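Local coordinates for protein glyoxylate reductase (Paecilomyces sp. J18, PDB 3WNV) that reduces glyoxylate, probably to glycolate with a nicotinamide cofactor, as a member of the D-isomer specific 2-hydroxyacid dehydrogenase family, at residues F31-L40 with H63-A74; A97-P108 with L320-K328. One frame throughout, in Å; residues are numbered along the deposited sequence.

Contact 1: residues F31-L40 with H63-A74; sequences FPEGGREKFL and HTGPFDRELISA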
loop_
_atom_site.group_PDB
_atom_site.type_symbol
_atom_site.label_atom_id
_atom_site.label_comp_id
_atom_site.label_asym_id
_atom_site.label_seq_id
_atom_site.Cartn_x
_atom_site.Cartn_y
_atom_site.Cartn_z
ATOM N N PHE A 31 14.249 14.855 12.223
ATOM C CA PHE A 31 13.136 14.904 13.180
ATOM C C PHE A 31 12.696 13.468 13.452
ATOM O O PHE A 31 11.758 12.961 12.804
ATOM C CB PHE A 31 11.971 15.720 12.604
ATOM C CG PHE A 31 10.813 15.895 13.557
ATOM C CD1 PHE A 31 10.861 16.860 14.544
ATOM C CD2 PHE A 31 9.661 15.117 13.429
ATOM C CE1 PHE A 31 9.810 17.043 15.425
ATOM C CE2 PHE A 31 8.599 15.291 14.303
ATOM C CZ PHE A 31 8.683 16.272 15.312
ATOM N N PRO A 32 13.380 12.789 14.394
ATOM C CA PRO A 32 13.140 11.349 14.568
ATOM C C PRO A 32 11.806 11.036 15.255
ATOM O O PRO A 32 11.223 9.978 15.008
ATOM C CB PRO A 32 14.302 10.906 15.457
ATOM C CG PRO A 32 14.765 12.137 16.129
ATOM C CD PRO A 32 14.539 13.257 15.166
ATOM N N GLU A 33 11.349 11.961 16.096
ATOM C CA GLU A 33 10.075 11.825 16.799
ATOM C C GLU A 33 9.703 13.173 17.399
ATOM O O GLU A 33 10.536 14.080 17.463
ATOM C CB GLU A 33 10.222 10.797 17.916
ATOM C CG GLU A 33 11.312 11.177 18.892
ATOM C CD GLU A 33 11.518 10.125 19.931
ATOM O OE1 GLU A 33 10.793 9.109 19.884
ATOM O OE2 GLU A 33 12.396 10.312 20.798
ATOM N N GLY A 34 8.464 13.311 17.862
ATOM C CA GLY A 34 8.108 14.455 18.674
ATOM C C GLY A 34 6.645 14.869 18.629
ATOM O O GLY A 34 6.190 15.611 19.491
ATOM N N GLY A 35 5.919 14.423 17.611
ATOM C CA GLY A 35 4.526 14.817 17.454
ATOM C C GLY A 35 4.312 16.030 16.547
ATOM O O GLY A 35 5.197 16.898 16.447
ATOM N N ARG A 36 3.130 16.084 15.919
ATOM C CA ARG A 36 2.733 17.135 14.977
ATOM C C ARG A 36 2.908 18.522 15.537
ATOM O O ARG A 36 3.422 19.401 14.841
ATOM C CB ARG A 36 1.272 16.939 14.534
ATOM C CG ARG A 36 0.704 18.011 13.607
ATOM C CD ARG A 36 -0.650 17.537 13.077
ATOM N NE ARG A 36 -1.191 18.303 11.940
ATOM C CZ ARG A 36 -1.027 17.977 10.655
ATOM N NH1 ARG A 36 -0.297 16.905 10.296
ATOM N NH2 ARG A 36 -1.595 18.730 9.716
ATOM N N GLU A 37 2.496 18.722 16.793
ATOM C CA GLU A 37 2.533 20.043 17.424
ATOM C C GLU A 37 3.960 20.580 17.435
ATOM O O GLU A 37 4.218 21.741 17.079
ATOM C CB GLU A 37 1.968 19.954 18.853
ATOM C CG GLU A 37 2.022 21.249 19.664
ATOM C CD GLU A 37 2.200 20.997 21.165
ATOM O OE1 GLU A 37 3.363 21.001 21.642
ATOM O OE2 GLU A 37 1.177 20.798 21.863
ATOM N N LYS A 38 4.886 19.715 17.838
ATOM C CA LYS A 38 6.297 20.065 17.909
ATOM C C LYS A 38 6.917 20.208 16.512
ATOM O O LYS A 38 7.771 21.073 16.305
ATOM C CB LYS A 38 7.042 18.999 18.701
ATOM C CG LYS A 38 8.540 19.210 18.799
ATOM C CD LYS A 38 8.884 20.330 19.735
ATOM C CE LYS A 38 10.356 20.263 20.107
ATOM N NZ LYS A 38 11.173 19.757 18.952
ATOM N N PHE A 39 6.505 19.365 15.566
ATOM C CA PHE A 39 6.976 19.532 14.192
ATOM C C PHE A 39 6.547 20.905 13.672
ATOM O O PHE A 39 7.368 21.661 13.147
ATOM C CB PHE A 39 6.531 18.394 13.275
ATOM C CG PHE A 39 7.024 18.547 11.865
ATOM C CD1 PHE A 39 8.336 18.221 11.542
ATOM C CD2 PHE A 39 6.198 19.064 10.870
ATOM C CE1 PHE A 39 8.806 18.405 10.255
ATOM C CE2 PHE A 39 6.675 19.255 9.578
ATOM C CZ PHE A 39 7.979 18.915 9.278
ATOM N N LEU A 40 5.280 21.258 13.862
ATOM C CA LEU A 40 4.811 22.561 13.390
ATOM C C LEU A 40 5.509 23.716 14.080
ATOM O O LEU A 40 5.790 24.724 13.440
ATOM C CB LEU A 40 3.278 22.679 13.472
ATOM C CG LEU A 40 2.452 21.662 12.693
ATOM C CD1 LEU A 40 1.000 21.805 13.068
ATOM C CD2 LEU A 40 2.603 21.813 11.194
ATOM N N HIS A 63 4.738 10.430 13.539
ATOM C CA HIS A 63 5.474 11.486 14.231
ATOM C C HIS A 63 5.000 12.879 13.850
ATOM O O HIS A 63 5.270 13.840 14.567
ATOM C CB HIS A 63 6.985 11.385 13.978
ATOM C CG HIS A 63 7.569 10.043 14.296
ATOM N ND1 HIS A 63 7.684 9.565 15.591
ATOM C CD2 HIS A 63 8.120 9.098 13.499
ATOM C CE1 HIS A 63 8.248 8.368 15.569
ATOM N NE2 HIS A 63 8.520 8.060 14.312
ATOM N N THR A 64 4.305 13.012 12.723
ATOM C CA THR A 64 3.940 14.351 12.289
ATOM C C THR A 64 2.461 14.485 11.950
ATOM O O THR A 64 1.981 15.603 11.733
ATOM C CB THR A 64 4.723 14.760 11.028
ATOM O OG1 THR A 64 4.373 13.853 9.991
ATOM C CG2 THR A 64 6.251 14.700 11.275
ATOM N N GLY A 65 1.751 13.360 11.858
ATOM C CA GLY A 65 0.451 13.378 11.218
ATOM C C GLY A 65 0.672 13.485 9.715
ATOM O O GLY A 65 1.815 13.576 9.255
ATOM N N PRO A 66 -0.410 13.479 8.936
ATOM C CA PRO A 66 -0.238 13.499 7.483
ATOM C C PRO A 66 0.352 14.823 6.999
ATOM O O PRO A 66 0.188 15.892 7.612
ATOM C CB PRO A 66 -1.676 13.348 6.948
ATOM C CG PRO A 66 -2.549 13.719 8.108
ATOM C CD PRO A 66 -1.816 13.306 9.330
ATOM N N PHE A 67 0.984 14.734 5.838
ATOM C CA PHE A 67 1.421 15.899 5.122
ATOM C C PHE A 67 0.229 16.381 4.301
ATOM O O PHE A 67 0.252 16.438 3.053
ATOM C CB PHE A 67 2.641 15.559 4.263
ATOM C CG PHE A 67 3.957 15.747 4.986
ATOM C CD1 PHE A 67 4.147 15.214 6.258
ATOM C CD2 PHE A 67 4.992 16.433 4.389
ATOM C CE1 PHE A 67 5.351 15.392 6.935
ATOM C CE2 PHE A 67 6.219 16.611 5.055
ATOM C CZ PHE A 67 6.383 16.089 6.339
ATOM N N ASP A 68 -0.809 16.760 5.032
ATOM C CA ASP A 68 -2.018 17.356 4.430
ATOM C C ASP A 68 -1.865 18.845 4.127
ATOM O O ASP A 68 -0.790 19.430 4.302
ATOM C CB ASP A 68 -3.236 17.117 5.322
ATOM C CG ASP A 68 -3.035 17.602 6.752
ATOM O OD1 ASP A 68 -2.125 18.419 7.027
ATOM O OD2 ASP A 68 -3.816 17.168 7.620
ATOM N N ARG A 69 -2.939 19.468 3.657
ATOM C CA ARG A 69 -2.851 20.875 3.265
ATOM C C ARG A 69 -2.339 21.747 4.410
ATOM O O ARG A 69 -1.520 22.628 4.199
ATOM C CB ARG A 69 -4.201 21.347 2.703
ATOM C CG ARG A 69 -4.308 22.840 2.416
ATOM C CD ARG A 69 -5.590 23.136 1.588
ATOM N NE ARG A 69 -5.451 22.578 0.245
ATOM C CZ ARG A 69 -4.882 23.232 -0.766
ATOM N NH1 ARG A 69 -4.407 24.452 -0.574
ATOM N NH2 ARG A 69 -4.767 22.656 -1.966
ATOM N N GLU A 70 -2.785 21.478 5.633
ATOM C CA GLU A 70 -2.384 22.296 6.777
ATOM C C GLU A 70 -0.890 22.230 7.061
ATOM O O GLU A 70 -0.255 23.240 7.372
ATOM C CB GLU A 70 -3.099 21.805 8.032
ATOM C CG GLU A 70 -2.566 22.409 9.326
ATOM C CD GLU A 70 -3.096 21.686 10.569
ATOM O OE1 GLU A 70 -3.904 20.754 10.421
ATOM O OE2 GLU A 70 -2.693 22.043 11.697
ATOM N N LEU A 71 -0.344 21.021 7.029
ATOM C CA LEU A 71 1.073 20.858 7.324
ATOM C C LEU A 71 1.882 21.439 6.172
ATOM O O LEU A 71 2.856 22.169 6.411
ATOM C CB LEU A 71 1.416 19.388 7.600
ATOM C CG LEU A 71 2.889 19.172 7.987
ATOM C CD1 LEU A 71 2.999 18.024 9.000
ATOM C CD2 LEU A 71 3.726 18.836 6.733
ATOM N N ILE A 72 1.477 21.162 4.933
ATOM C CA ILE A 72 2.207 21.726 3.776
ATOM C C ILE A 72 2.257 23.239 3.858
ATOM O O ILE A 72 3.295 23.849 3.544
ATOM C CB ILE A 72 1.664 21.173 2.415
ATOM C CG1 ILE A 72 2.062 19.702 2.288
ATOM C CG2 ILE A 72 2.170 21.957 1.175
ATOM C CD1 ILE A 72 1.323 18.954 1.221
ATOM N N SER A 73 1.163 23.848 4.342
ATOM C CA SER A 73 1.065 25.291 4.457
ATOM C C SER A 73 2.080 25.853 5.463
ATOM O O SER A 73 2.575 26.958 5.286
ATOM C CB SER A 73 -0.360 25.685 4.868
ATOM O OG SER A 73 -0.497 27.098 4.875
ATOM N N ALA A 74 2.398 25.072 6.496
ATOM C CA ALA A 74 3.415 25.428 7.495
ATOM C C ALA A 74 4.867 25.181 7.054
ATOM O O ALA A 74 5.788 25.719 7.666
ATOM C CB ALA A 74 3.160 24.657 8.800
HETATM O O HOH W 1 6.496 10.986 17.902
HETATM O O HOH W 2 -2.417 20.292 13.507
#
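R36, in the first turn of helix 36-45, reaches across to the turn between helices 61-64 and 69-74, joining two helical connections of the five-stranded parallel, flavodoxin-like domain. Its CG lies anti to the backbone N (chi1 177°) and the chain stays extended to NE, which carries the guanidinium past the T64 carbonyl to the start of helix 69-74. There NH1 donates nearly straight to P66 O (2.9 Å) and at a sharper angle to T64 O (3.0 Å). NH2 makes salt bridges to D68 OD1, on its syn lone pair (2.8 Å), and to E70 OE1, from above the carboxylate plane (3.2 Å); the two carboxylates stand 86° and 75° to the guanidinium. A water bridges NE to E70 OE2, so all five N-H groups are used. D68 OD1 also caps the helix by accepting from L71 N. With an alanine in place of R36, T64 O and P66 O would probably lose this donor, and D68 and E70 the cation they share. Beside this polar network, T64 CG2 sits over one face of the F39 ring in a CH-pi contact, L71 CD1 touches F39 CD2, and L40 CD2 packs on A74 CB (3.8 Å). At the other end P32 O lies over the centre of the H63 ring, 3.3 Å above its plane, while a water links H63 ND1 to G34 N.

Contact 2: residues A97-P108 with L320-K328; sequences ATEAGIAISSTP and LLTQVPEQK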
loop_
_atom_site.group_PDB
_atom_site.type_symbol
_atom_site.label_atom_id
_atom_site.label_comp_id
_atom_site.label_asym_id
_atom_site.label_seq_id
_atom_site.Cartn_x
_atom_site.Cartn_y
_atom_site.Cartn_z
ATOM N N ALA A 97 0.889 20.362 -2.249
ATOM C CA ALA A 97 2.320 20.427 -2.536
ATOM C C ALA A 97 2.642 21.138 -3.845
ATOM O O ALA A 97 3.534 21.989 -3.900
ATOM C CB ALA A 97 2.939 19.030 -2.518
ATOM N N THR A 98 1.901 20.798 -4.897
ATOM C CA THR A 98 2.098 21.425 -6.208
ATOM C C THR A 98 1.937 22.942 -6.074
ATOM O O THR A 98 2.769 23.726 -6.563
ATOM C CB THR A 98 1.087 20.852 -7.226
ATOM O OG1 THR A 98 1.363 19.447 -7.386
ATOM C CG2 THR A 98 1.199 21.579 -8.579
ATOM N N GLU A 99 0.897 23.355 -5.351
ATOM C CA GLU A 99 0.633 24.779 -5.142
ATOM C C GLU A 99 1.763 25.498 -4.391
ATOM O O GLU A 99 2.023 26.693 -4.621
ATOM C CB GLU A 99 -0.676 24.959 -4.393
ATOM C CG GLU A 99 -1.883 24.544 -5.180
ATOM C CD GLU A 99 -3.135 24.600 -4.324
ATOM O OE1 GLU A 99 -3.070 25.250 -3.251
ATOM O OE2 GLU A 99 -4.162 23.990 -4.711
ATOM N N ALA A 100 2.412 24.766 -3.486
ATOM C CA ALA A 100 3.524 25.306 -2.720
ATOM C C ALA A 100 4.843 25.155 -3.472
ATOM O O ALA A 100 5.903 25.511 -2.949
ATOM C CB ALA A 100 3.587 24.634 -1.329
ATOM N N GLY A 101 4.807 24.685 -4.715
ATOM C CA GLY A 101 6.051 24.523 -5.467
ATOM C C GLY A 101 6.917 23.345 -5.003
ATOM O O GLY A 101 8.143 23.376 -5.117
ATOM N N ILE A 102 6.291 22.300 -4.498
ATOM C CA ILE A 102 7.015 21.115 -3.996
ATOM C C ILE A 102 6.757 19.887 -4.881
ATOM O O ILE A 102 5.608 19.545 -5.160
ATOM C CB ILE A 102 6.587 20.785 -2.542
ATOM C CG1 ILE A 102 6.801 21.985 -1.620
ATOM C CG2 ILE A 102 7.297 19.519 -2.024
ATOM C CD1 ILE A 102 6.180 21.782 -0.242
ATOM N N ALA A 103 7.833 19.233 -5.319
ATOM C CA ALA A 103 7.745 18.006 -6.118
ATOM C C ALA A 103 7.812 16.816 -5.191
ATOM O O ALA A 103 8.587 16.838 -4.229
ATOM C CB ALA A 103 8.867 17.955 -7.145
ATOM N N ILE A 104 7.002 15.783 -5.459
ATOM C CA ILE A 104 6.925 14.613 -4.598
ATOM C C ILE A 104 7.338 13.375 -5.378
ATOM O O ILE A 104 6.918 13.193 -6.522
ATOM C CB ILE A 104 5.461 14.364 -4.173
ATOM C CG1 ILE A 104 4.852 15.648 -3.597
ATOM C CG2 ILE A 104 5.352 13.206 -3.202
ATOM C CD1 ILE A 104 5.233 15.931 -2.170
ATOM N N SER A 105 8.168 12.529 -4.771
ATOM C CA SER A 105 8.442 11.205 -5.318
ATOM C C SER A 105 7.949 10.121 -4.378
ATOM O O SER A 105 7.765 10.353 -3.176
ATOM C CB SER A 105 9.953 11.060 -5.628
ATOM O OG SER A 105 10.705 11.023 -4.440
ATOM N N SER A 106 7.664 8.920 -4.907
ATOM C CA SER A 106 7.241 7.801 -4.063
ATOM C C SER A 106 8.132 6.646 -4.456
ATOM O O SER A 106 9.144 6.872 -5.151
ATOM C CB SER A 106 5.771 7.414 -4.338
ATOM O OG SER A 106 5.613 7.316 -5.744
ATOM N N THR A 107 7.768 5.440 -4.035
ATOM C CA THR A 107 8.556 4.243 -4.372
ATOM C C THR A 107 7.701 3.178 -5.066
ATOM O O THR A 107 7.343 2.187 -4.422
ATOM C CB THR A 107 9.193 3.610 -3.147
ATOM O OG1 THR A 107 8.179 3.198 -2.207
ATOM C CG2 THR A 107 10.142 4.604 -2.469
ATOM N N PRO A 108 7.533 3.339 -6.398
ATOM C CA PRO A 108 6.804 2.428 -7.314
ATOM C C PRO A 108 7.695 1.417 -8.068
ATOM O O PRO A 108 8.706 1.767 -8.548
ATOM C CB PRO A 108 6.281 3.397 -8.367
ATOM C CG PRO A 108 7.418 4.361 -8.494
ATOM C CD PRO A 108 7.771 4.642 -7.043
ATOM N N LEU A 320 13.562 14.571 -10.013
ATOM C CA LEU A 320 13.263 13.325 -9.335
ATOM C C LEU A 320 13.374 12.118 -10.281
ATOM O O LEU A 320 13.347 12.260 -11.508
ATOM C CB LEU A 320 11.860 13.392 -8.722
ATOM C CG LEU A 320 11.655 14.397 -7.596
ATOM C CD1 LEU A 320 10.151 14.540 -7.261
ATOM C CD2 LEU A 320 12.457 13.994 -6.346
ATOM N N LEU A 321 13.504 10.934 -9.700
ATOM C CA LEU A 321 13.541 9.699 -10.466
ATOM C C LEU A 321 12.141 9.110 -10.615
ATOM O O LEU A 321 11.762 8.656 -11.696
ATOM C CB LEU A 321 14.454 8.683 -9.775
ATOM C CG LEU A 321 15.885 9.148 -9.565
ATOM C CD1 LEU A 321 16.724 7.978 -9.060
ATOM C CD2 LEU A 321 16.451 9.687 -10.855
ATOM N N THR A 322 11.378 9.104 -9.519
ATOM C CA THR A 322 10.028 8.568 -9.519
ATOM C C THR A 322 8.986 9.562 -8.987
ATOM O O THR A 322 8.282 9.291 -7.997
ATOM C CB THR A 322 9.920 7.308 -8.686
ATOM O OG1 THR A 322 10.459 7.531 -7.366
ATOM C CG2 THR A 322 10.675 6.159 -9.364
ATOM N N GLN A 323 8.895 10.693 -9.652
ATOM C CA GLN A 323 7.889 11.715 -9.298
ATOM C C GLN A 323 6.481 11.137 -9.428
ATOM O O GLN A 323 6.200 10.376 -10.362
ATOM C CB GLN A 323 8.026 12.917 -10.201
ATOM C CG GLN A 323 7.111 14.080 -9.779
ATOM C CD GLN A 323 7.397 15.372 -10.533
ATOM O OE1 GLN A 323 7.958 15.357 -11.628
ATOM N NE2 GLN A 323 7.009 16.507 -9.945
ATOM N N VAL A 324 5.611 11.453 -8.468
ATOM C CA VAL A 324 4.235 10.932 -8.473
ATOM C C VAL A 324 3.499 11.310 -9.778
ATOM O O VAL A 324 3.679 12.404 -10.303
ATOM C CB VAL A 324 3.459 11.407 -7.246
ATOM C CG1 VAL A 324 4.084 10.829 -5.954
ATOM C CG2 VAL A 324 3.365 12.956 -7.190
ATOM N N PRO A 325 2.677 10.373 -10.326
ATOM C CA PRO A 325 2.037 10.613 -11.629
ATOM C C PRO A 325 1.112 11.841 -11.619
ATOM O O PRO A 325 0.986 12.496 -12.645
ATOM C CB PRO A 325 1.236 9.313 -11.888
ATOM C CG PRO A 325 1.177 8.599 -10.556
ATOM C CD PRO A 325 2.447 9.006 -9.838
ATOM N N GLU A 326 0.498 12.161 -10.484
ATOM C CA GLU A 326 -0.272 13.423 -10.411
ATOM C C GLU A 326 0.473 14.665 -10.891
ATOM O O GLU A 326 -0.135 15.571 -11.478
ATOM C CB GLU A 326 -0.800 13.683 -9.004
ATOM C CG GLU A 326 -1.784 12.661 -8.530
ATOM C CD GLU A 326 -1.113 11.446 -7.912
ATOM O OE1 GLU A 326 0.061 11.177 -8.217
ATOM O OE2 GLU A 326 -1.766 10.754 -7.117
ATOM N N GLN A 327 1.784 14.729 -10.659
ATOM C CA GLN A 327 2.514 15.935 -11.011
ATOM C C GLN A 327 3.233 15.755 -12.327
ATOM O O GLN A 327 3.834 16.686 -12.834
ATOM C CB GLN A 327 3.551 16.304 -9.933
ATOM C CG GLN A 327 2.972 16.530 -8.533
ATOM C CD GLN A 327 4.033 16.998 -7.555
ATOM O OE1 GLN A 327 5.162 16.499 -7.583
ATOM N NE2 GLN A 327 3.692 17.993 -6.710
ATOM N N LYS A 328 3.176 14.556 -12.884
ATOM C CA LYS A 328 4.060 14.211 -13.991
ATOM C C LYS A 328 3.308 14.091 -15.319
ATOM O O LYS A 328 2.412 14.887 -15.626
ATOM C CB LYS A 328 4.799 12.905 -13.655
ATOM C CG LYS A 328 6.121 12.669 -14.393
ATOM C CD LYS A 328 6.747 11.354 -13.911
ATOM C CE LYS A 328 7.920 10.910 -14.781
ATOM N NZ LYS A 328 8.694 9.764 -14.180
#
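The Q327 amide is set between the backbone of I102-I104 and the hydroxyl of T98, and both its ends are bonded. NE2 donates to I102 O (2.9 Å), which lies close to the amide plane, and to T98 OG1 (2.8 Å), somewhat tilted from it; OE1 accepts from I104 N (2.9 Å). With CG beside the backbone N (chi1 -58°) and the chain extended beyond it, Q327 runs alongside T98, the two side chains pointing opposite ways, and crosses I104 obliquely. Q323 NE2 reaches the same OE1 (3.0 Å) from the opposite face of the amide plane to I104 N, so four bonds fix the rotation of this one group. Next to it the backbones form a single antiparallel bridge, with S105 and Q323 as a non-hydrogen-bonded pair: V324 N donates to I104 O (2.9 Å) and S106 N to T322 O (3.2 Å), while Q323 CA and S105 CA add CA-H...O contacts to I104 O and T322 O. T322 then turns its hydroxyl onto S106 O (2.7 Å), leaving CG2 and CB against the P108 ring. Apolar branches fill in on both sides of the bridge: V324 CG1 meets I104 CG2 and the S106 side chain, and L320 CD1 lies against A103 CB (3.7 Å) and the I104 carbonyl. The C-terminal tail thus lies along strand 103-105, an edge strand of the parallel sheet, whose inner neighbour is strand 81-85. Helix 94-99, ended by a Schellman motif at G101, presents T98 and V94 to Q327, and N310 of helix 297-317 bonds to T322 OG1.

How the contacts relate
Contact 1 closes before contact 2 opens along the chain, and their centres lie 19 Å apart in the same flavodoxin-like domain. Strands 27-31 and 103-105, which enter contacts 1 and 2 respectively, are the two outermost strands of its parallel sheet. The two contacts touch through helices 69-74 and 94-99 and the turn after the latter: R69 NH1 makes a salt bridge to E99 OE1 (3.1 Å), and I72 packs on A97, A100 and I102. Contact 1 is local, linking successive crossovers. Contact 2 is made after the chain has run through the seven-stranded, Rossmann-type sheet and returned along helix 297-317, so the C-terminal tail completes the domain that the N-terminus began.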